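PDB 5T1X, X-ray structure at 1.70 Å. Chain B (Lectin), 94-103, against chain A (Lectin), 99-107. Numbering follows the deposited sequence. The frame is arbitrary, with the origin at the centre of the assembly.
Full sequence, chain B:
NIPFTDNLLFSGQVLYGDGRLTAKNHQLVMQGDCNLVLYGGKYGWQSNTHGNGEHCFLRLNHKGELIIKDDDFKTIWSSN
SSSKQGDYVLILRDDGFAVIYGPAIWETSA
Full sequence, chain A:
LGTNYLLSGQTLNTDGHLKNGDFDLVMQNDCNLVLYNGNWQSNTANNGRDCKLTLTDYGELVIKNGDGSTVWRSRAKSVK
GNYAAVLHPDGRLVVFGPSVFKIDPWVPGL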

ATOM      1  N   ASP B  94      -3.838  -8.734  -0.213  1.00 10.84           N
ATOM      2  CA  ASP B  94      -4.165 -10.085   0.216  1.00 10.93           C
ATOM      3  C   ASP B  94      -5.267 -10.700  -0.651  1.00 14.94           C
ATOM      4  O   ASP B  94      -5.313 -11.922  -0.785  1.00 13.84           O
ATOM      5  CB  ASP B  94      -4.636 -10.070   1.679  1.00 12.89           C
ATOM      6  CG  ASP B  94      -3.580  -9.749   2.715  1.00 21.10           C
ATOM      7  OD1 ASP B  94      -2.388  -9.648   2.348  1.00 19.80           O
ATOM      8  OD2 ASP B  94      -3.942  -9.599   3.890  1.00 26.63           O
ATOM      9  N   ASP B  95      -6.141  -9.855  -1.248  1.00 13.02           N
ATOM     10  CA  ASP B  95      -7.249 -10.336  -2.080  1.00 14.17           C
ATOM     11  C   ASP B  95      -6.843 -10.520  -3.569  1.00 18.17           C
ATOM     12  O   ASP B  95      -7.703 -10.821  -4.383  1.00 19.58           O
ATOM     13  CB  ASP B  95      -8.497  -9.431  -1.941  1.00 16.07           C
ATOM     14  CG  ASP B  95      -8.327  -7.975  -2.342  1.00 21.07           C
ATOM     15  OD1 ASP B  95      -7.250  -7.621  -2.857  1.00 18.44           O
ATOM     16  OD2 ASP B  95      -9.305  -7.208  -2.212  1.00 22.68           O
ATOM     17  N   GLY B  96      -5.554 -10.387  -3.897  1.00 13.06           N
ATOM     18  CA  GLY B  96      -5.058 -10.644  -5.247  1.00 12.60           C
ATOM     19  C   GLY B  96      -4.964  -9.461  -6.188  1.00 13.65           C
ATOM     20  O   GLY B  96      -4.251  -9.534  -7.192  1.00 13.63           O
ATOM     21  N   PHE B  97      -5.696  -8.382  -5.895  1.00 10.40           N
ATOM     22  CA  PHE B  97      -5.616  -7.162  -6.699  1.00  9.26           C
ATOM     23  C   PHE B  97      -4.268  -6.482  -6.484  1.00 11.95           C
ATOM     24  O   PHE B  97      -3.743  -6.529  -5.376  1.00 11.05           O
ATOM     25  CB  PHE B  97      -6.725  -6.176  -6.293  1.00 11.24           C
ATOM     26  CG  PHE B  97      -8.133  -6.591  -6.646  1.00 13.36           C
ATOM     27  CD1 PHE B  97      -8.668  -6.299  -7.895  1.00 16.34           C
ATOM     28  CD2 PHE B  97      -8.928  -7.259  -5.727  1.00 17.29           C
ATOM     29  CE1 PHE B  97      -9.972  -6.675  -8.218  1.00 17.34           C
ATOM     30  CE2 PHE B  97     -10.238  -7.629  -6.050  1.00 19.39           C
ATOM     31  CZ  PHE B  97     -10.749  -7.331  -7.289  1.00 16.92           C
ATOM     32  N   ALA B  98      -3.710  -5.857  -7.527  1.00  9.67           N
ATOM     33  CA  ALA B  98      -2.490  -5.049  -7.380  1.00  8.63           C
ATOM     34  C   ALA B  98      -2.934  -3.626  -7.625  1.00 11.62           C
ATOM     35  O   ALA B  98      -3.503  -3.339  -8.685  1.00 11.65           O
ATOM     36  CB  ALA B  98      -1.406  -5.498  -8.352  1.00 10.01           C
ATOM     37  N   VAL B  99      -2.812  -2.757  -6.610  1.00  7.78           N
ATOM     38  CA  VAL B  99      -3.381  -1.411  -6.710  1.00  7.12           C
ATOM     39  C   VAL B  99      -2.350  -0.338  -6.403  1.00  8.63           C
ATOM     40  O   VAL B  99      -1.598  -0.463  -5.441  1.00  7.85           O
ATOM     41  CB  VAL B  99      -4.593  -1.286  -5.740  1.00 10.41           C
ATOM     42  CG1 VAL B  99      -5.240   0.102  -5.829  1.00  9.72           C
ATOM     43  CG2 VAL B  99      -5.633  -2.378  -6.004  1.00 10.14           C
ATOM     44  N   ILE B 100      -2.351   0.738  -7.199  1.00  5.07           N
ATOM     45  CA  ILE B 100      -1.465   1.887  -6.945  1.00  4.74           C
ATOM     46  C   ILE B 100      -2.254   2.907  -6.150  1.00  8.93           C
ATOM     47  O   ILE B 100      -3.304   3.384  -6.612  1.00  8.08           O
ATOM     48  CB  ILE B 100      -0.884   2.523  -8.232  1.00  7.36           C
ATOM     49  CG1 ILE B 100      -0.145   1.487  -9.124  1.00  8.31           C
ATOM     50  CG2 ILE B 100       0.022   3.751  -7.874  1.00  9.08           C
ATOM     51  CD1 ILE B 100       0.224   2.047 -10.501  1.00 11.03           C
ATOM     52  N   TYR B 101      -1.729   3.271  -4.981  1.00  7.92           N
ATOM     53  CA  TYR B 101      -2.333   4.292  -4.132  1.00  7.01           C
ATOM     54  C   TYR B 101      -1.440   5.489  -4.018  1.00 11.15           C
ATOM     55  O   TYR B 101      -0.252   5.345  -3.738  1.00 10.36           O
ATOM     56  CB  TYR B 101      -2.589   3.758  -2.710  1.00  7.84           C
ATOM     57  CG  TYR B 101      -3.620   2.661  -2.609  1.00  9.20           C
ATOM     58  CD1 TYR B 101      -4.962   2.960  -2.386  1.00 11.74           C
ATOM     59  CD2 TYR B 101      -3.238   1.324  -2.581  1.00  9.55           C
ATOM     60  CE1 TYR B 101      -5.911   1.954  -2.240  1.00 11.90           C
ATOM     61  CE2 TYR B 101      -4.177   0.306  -2.415  1.00 10.40           C
ATOM     62  CZ  TYR B 101      -5.515   0.628  -2.237  1.00 11.50           C
ATOM     63  OH  TYR B 101      -6.464  -0.362  -2.105  1.00 11.42           O
ATOM     64  N   GLY B 102      -2.035   6.667  -4.108  1.00  8.07           N
ATOM     65  CA  GLY B 102      -1.299   7.905  -3.875  1.00  7.98           C
ATOM     66  C   GLY B 102      -2.007   9.162  -4.344  1.00 10.78           C
ATOM     67  O   GLY B 102      -3.019   9.102  -5.036  1.00 11.17           O
ATOM     68  N   PRO B 103      -1.432  10.334  -4.038  1.00  9.70           N
ATOM     69  CA  PRO B 103      -0.197  10.543  -3.269  1.00  9.58           C
ATOM     70  C   PRO B 103      -0.388  10.346  -1.763  1.00 14.68           C
ATOM     71  O   PRO B 103      -1.517  10.149  -1.294  1.00 12.78           O
ATOM     72  CB  PRO B 103       0.147  12.003  -3.596  1.00 11.79           C
ATOM     73  CG  PRO B 103      -1.214  12.657  -3.731  1.00 16.18           C
ATOM     74  CD  PRO B 103      -2.053  11.616  -4.438  1.00 11.24           C
TER
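Chain A 99-107: SVFKIDPWV

Two strands from different polypeptides can join into one sheet when each offers its backbone edge to the other, and this lectin pair is a compact example. Chain B is extended from Ala B98 to Tyr B101; chain A forms a strand from Ser A99 to Ile A103, extended except at Val A100. The two strands run antiparallel, with 172° between their N-to-C directions and a closest approach of 4.7 Å between their axes. The register sets Ala B98 against Ile A103, Val B99 against Lys A102, Ile B100 against Phe A101 and Tyr B101 against Ser A99.

At the Ala B98–Ile A103 pair the backbones bond in both directions: Ile A103 N donates to Ala B98 O at 2.8 Å, and Ala B98 N to Ile A103 O at 3.2 Å. Further along, Ile B100 N reaches Phe A101 O at 2.9 Å, but Ile B100 O is met by Val A100 N, also at 2.9 Å, rather than by Phe A101 N, which is buried without a partner. The ladder thus slips by a residue here. Val A100, with phi/psi of -118/-13°, departs from the extended conformation, and beyond it Tyr B101 pairs with Ser A99, their CA atoms 4.3 Å apart. The Val B99–Lys A102 pair has no backbone hydrogen bonds of its own; instead Val B99 CA lies 3.4 Å from Phe A101 O, and Lys A102 CA 3.5 Å from Ala B98 O, as CA-H...O contacts.

Alternation of side chains then sorts the contacts by face. On one face, Ala B98 CB packs 4.0 Å from Ile A103 CB, and Ile B100 CD1 approaches Phe A101 CD2 at 3.7 Å. The same isoleucine places Ile B100 CG2 3.7 Å from Val A100 CG2. The other face carries Val B99, Tyr B101, Ser A99 and Lys A102: Val B99 CG1 lies 3.6 Å from Ser A99 CB, and Val B99 CG2 3.9 Å from Lys A102 CG.

Past Ile A103 the strand ends, and Asp A104 OD1 accepts a hydrogen bond from Trp A106 N at 2.9 Å. The CA-to-CB bond of Trp A106 points toward chain B, and Trp A106 NE1 donates to Asp B95 O at 2.8 Å. Trp A106 CD1 also lies over one face of the Phe B97 ring, 3.7 Å from Phe B97 CZ. At Gly B96, a side chain would bring its CB tightly against the indole nitrogen, and the backbone angles there independently call for glycine.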

ATOM      1  N   SER A  99      -6.873   5.507  -4.906  1.00 10.31           N
ATOM      2  CA  SER A  99      -6.246   4.595  -5.852  1.00  8.96           C
ATOM      3  C   SER A  99      -6.320   5.207  -7.237  1.00 11.49           C
ATOM      4  O   SER A  99      -7.295   5.910  -7.557  1.00 11.06           O
ATOM      5  CB  SER A  99      -6.923   3.230  -5.820  1.00 11.34           C
ATOM      6  OG  SER A  99      -8.300   3.326  -6.128  1.00 13.61           O
ATOM      7  N   VAL A 100      -5.268   5.010  -8.035  1.00  8.39           N
ATOM      8  CA  VAL A 100      -5.179   5.590  -9.373  1.00  8.46           C
ATOM      9  C   VAL A 100      -5.113   4.497 -10.442  1.00 10.64           C
ATOM     10  O   VAL A 100      -5.240   4.807 -11.622  1.00 10.97           O
ATOM     11  CB  VAL A 100      -3.988   6.589  -9.520  1.00 12.61           C
ATOM     12  CG1 VAL A 100      -4.133   7.767  -8.556  1.00 12.83           C
ATOM     13  CG2 VAL A 100      -2.640   5.893  -9.342  1.00 12.37           C
ATOM     14  N   PHE A 101      -4.877   3.235 -10.038  1.00  8.38           N
ATOM     15  CA  PHE A 101      -4.747   2.129 -10.981  1.00  8.00           C
ATOM     16  C   PHE A 101      -4.965   0.797 -10.281  1.00 10.45           C
ATOM     17  O   PHE A 101      -4.563   0.621  -9.137  1.00  9.33           O
ATOM     18  CB  PHE A 101      -3.365   2.174 -11.656  1.00  9.65           C
ATOM     19  CG  PHE A 101      -3.086   1.085 -12.662  1.00 10.13           C
ATOM     20  CD1 PHE A 101      -3.690   1.100 -13.914  1.00 14.31           C
ATOM     21  CD2 PHE A 101      -2.207   0.050 -12.363  1.00 11.74           C
ATOM     22  CE1 PHE A 101      -3.432   0.087 -14.845  1.00 15.86           C
ATOM     23  CE2 PHE A 101      -1.936  -0.952 -13.301  1.00 14.26           C
ATOM     24  CZ  PHE A 101      -2.552  -0.926 -14.533  1.00 14.52           C
ATOM     25  N   LYS A 102      -5.591  -0.143 -10.980  1.00  9.97           N
ATOM     26  CA  LYS A 102      -5.845  -1.462 -10.414  1.00 11.10           C
ATOM     27  C   LYS A 102      -5.637  -2.544 -11.470  1.00 15.14           C
ATOM     28  O   LYS A 102      -6.080  -2.381 -12.607  1.00 16.43           O
ATOM     29  CB  LYS A 102      -7.300  -1.496  -9.887  1.00 15.86           C
ATOM     30  CG  LYS A 102      -7.738  -2.807  -9.226  1.00 33.32           C
ATOM     31  CD  LYS A 102      -9.180  -2.742  -8.713  1.00 42.73           C
ATOM     32  CE  LYS A 102     -10.207  -3.076  -9.774  1.00 59.20           C
ATOM     33  NZ  LYS A 102     -11.597  -2.966  -9.256  1.00 71.90           N
ATOM     34  N   ILE A 103      -4.919  -3.614 -11.099  1.00 10.91           N
ATOM     35  CA  ILE A 103      -4.735  -4.836 -11.882  1.00 11.99           C
ATOM     36  C   ILE A 103      -5.728  -5.816 -11.276  1.00 14.62           C
ATOM     37  O   ILE A 103      -5.641  -6.126 -10.078  1.00 11.17           O
ATOM     38  CB  ILE A 103      -3.280  -5.382 -11.893  1.00 15.67           C
ATOM     39  CG1 ILE A 103      -2.308  -4.435 -12.633  1.00 16.53           C
ATOM     40  CG2 ILE A 103      -3.250  -6.775 -12.524  1.00 17.96           C
ATOM     41  CD1 ILE A 103      -0.794  -4.740 -12.383  1.00 21.42           C
ATOM     42  N   ASP A 104      -6.666  -6.302 -12.097  1.00 14.48           N
ATOM     43  CA  ASP A 104      -7.737  -7.181 -11.653  1.00 14.92           C
ATOM     44  C   ASP A 104      -7.583  -8.611 -12.226  1.00 17.15           C
ATOM     45  O   ASP A 104      -8.008  -8.860 -13.360  1.00 18.59           O
ATOM     46  CB  ASP A 104      -9.088  -6.568 -12.068  1.00 16.55           C
ATOM     47  CG  ASP A 104     -10.334  -7.289 -11.587  1.00 23.95           C
ATOM     48  OD1 ASP A 104     -10.229  -8.482 -11.199  1.00 20.88           O
ATOM     49  OD2 ASP A 104     -11.415  -6.675 -11.618  1.00 28.33           O
ATOM     50  N   PRO A 105      -7.085  -9.581 -11.418  1.00 11.91           N
ATOM     51  CA  PRO A 105      -6.950 -10.962 -11.927  1.00 12.18           C
ATOM     52  C   PRO A 105      -8.194 -11.827 -11.641  1.00 15.39           C
ATOM     53  O   PRO A 105      -8.104 -13.055 -11.674  1.00 15.54           O
ATOM     54  CB  PRO A 105      -5.735 -11.463 -11.147  1.00 13.88           C
ATOM     55  CG  PRO A 105      -5.905 -10.828  -9.789  1.00 16.40           C
ATOM     56  CD  PRO A 105      -6.545  -9.466 -10.042  1.00 12.21           C
ATOM     57  N   TRP A 106      -9.353 -11.197 -11.339  1.00 12.75           N
ATOM     58  CA  TRP A 106     -10.579 -11.927 -10.994  1.00 14.97           C
ATOM     59  C   TRP A 106     -11.659 -11.894 -12.080  1.00 19.50           C
ATOM     60  O   TRP A 106     -12.413 -12.864 -12.208  1.00 21.04           O
ATOM     61  CB  TRP A 106     -11.175 -11.357  -9.694  1.00 14.11           C
ATOM     62  CG  TRP A 106     -10.307 -11.570  -8.496  1.00 14.73           C
ATOM     63  CD1 TRP A 106      -9.429 -10.682  -7.954  1.00 16.67           C
ATOM     64  CD2 TRP A 106     -10.180 -12.777  -7.739  1.00 15.44           C
ATOM     65  NE1 TRP A 106      -8.789 -11.248  -6.880  1.00 16.64           N
ATOM     66  CE2 TRP A 106      -9.242 -12.530  -6.715  1.00 18.99           C
ATOM     67  CE3 TRP A 106     -10.827 -14.026  -7.779  1.00 18.16           C
ATOM     68  CZ2 TRP A 106      -8.913 -13.493  -5.749  1.00 18.70           C
ATOM     69  CZ3 TRP A 106     -10.478 -14.990  -6.842  1.00 20.25           C
ATOM     70  CH2 TRP A 106      -9.528 -14.720  -5.846  1.00 19.90           C
ATOM     71  N   VAL A 107     -11.761 -10.784 -12.825  1.00 16.53           N
ATOM     72  CA  VAL A 107     -12.786 -10.570 -13.849  1.00 17.40           C
ATOM     73  C   VAL A 107     -12.521 -11.481 -15.078  1.00 21.00           C
ATOM     74  O   VAL A 107     -11.393 -11.523 -15.566  1.00 19.15           O
ATOM     75  CB  VAL A 107     -12.886  -9.053 -14.219  1.00 21.57           C
ATOM     76  CG1 VAL A 107     -11.605  -8.508 -14.855  1.00 20.73           C
ATOM     77  CG2 VAL A 107     -14.102  -8.747 -15.080  1.00 23.07           C
TER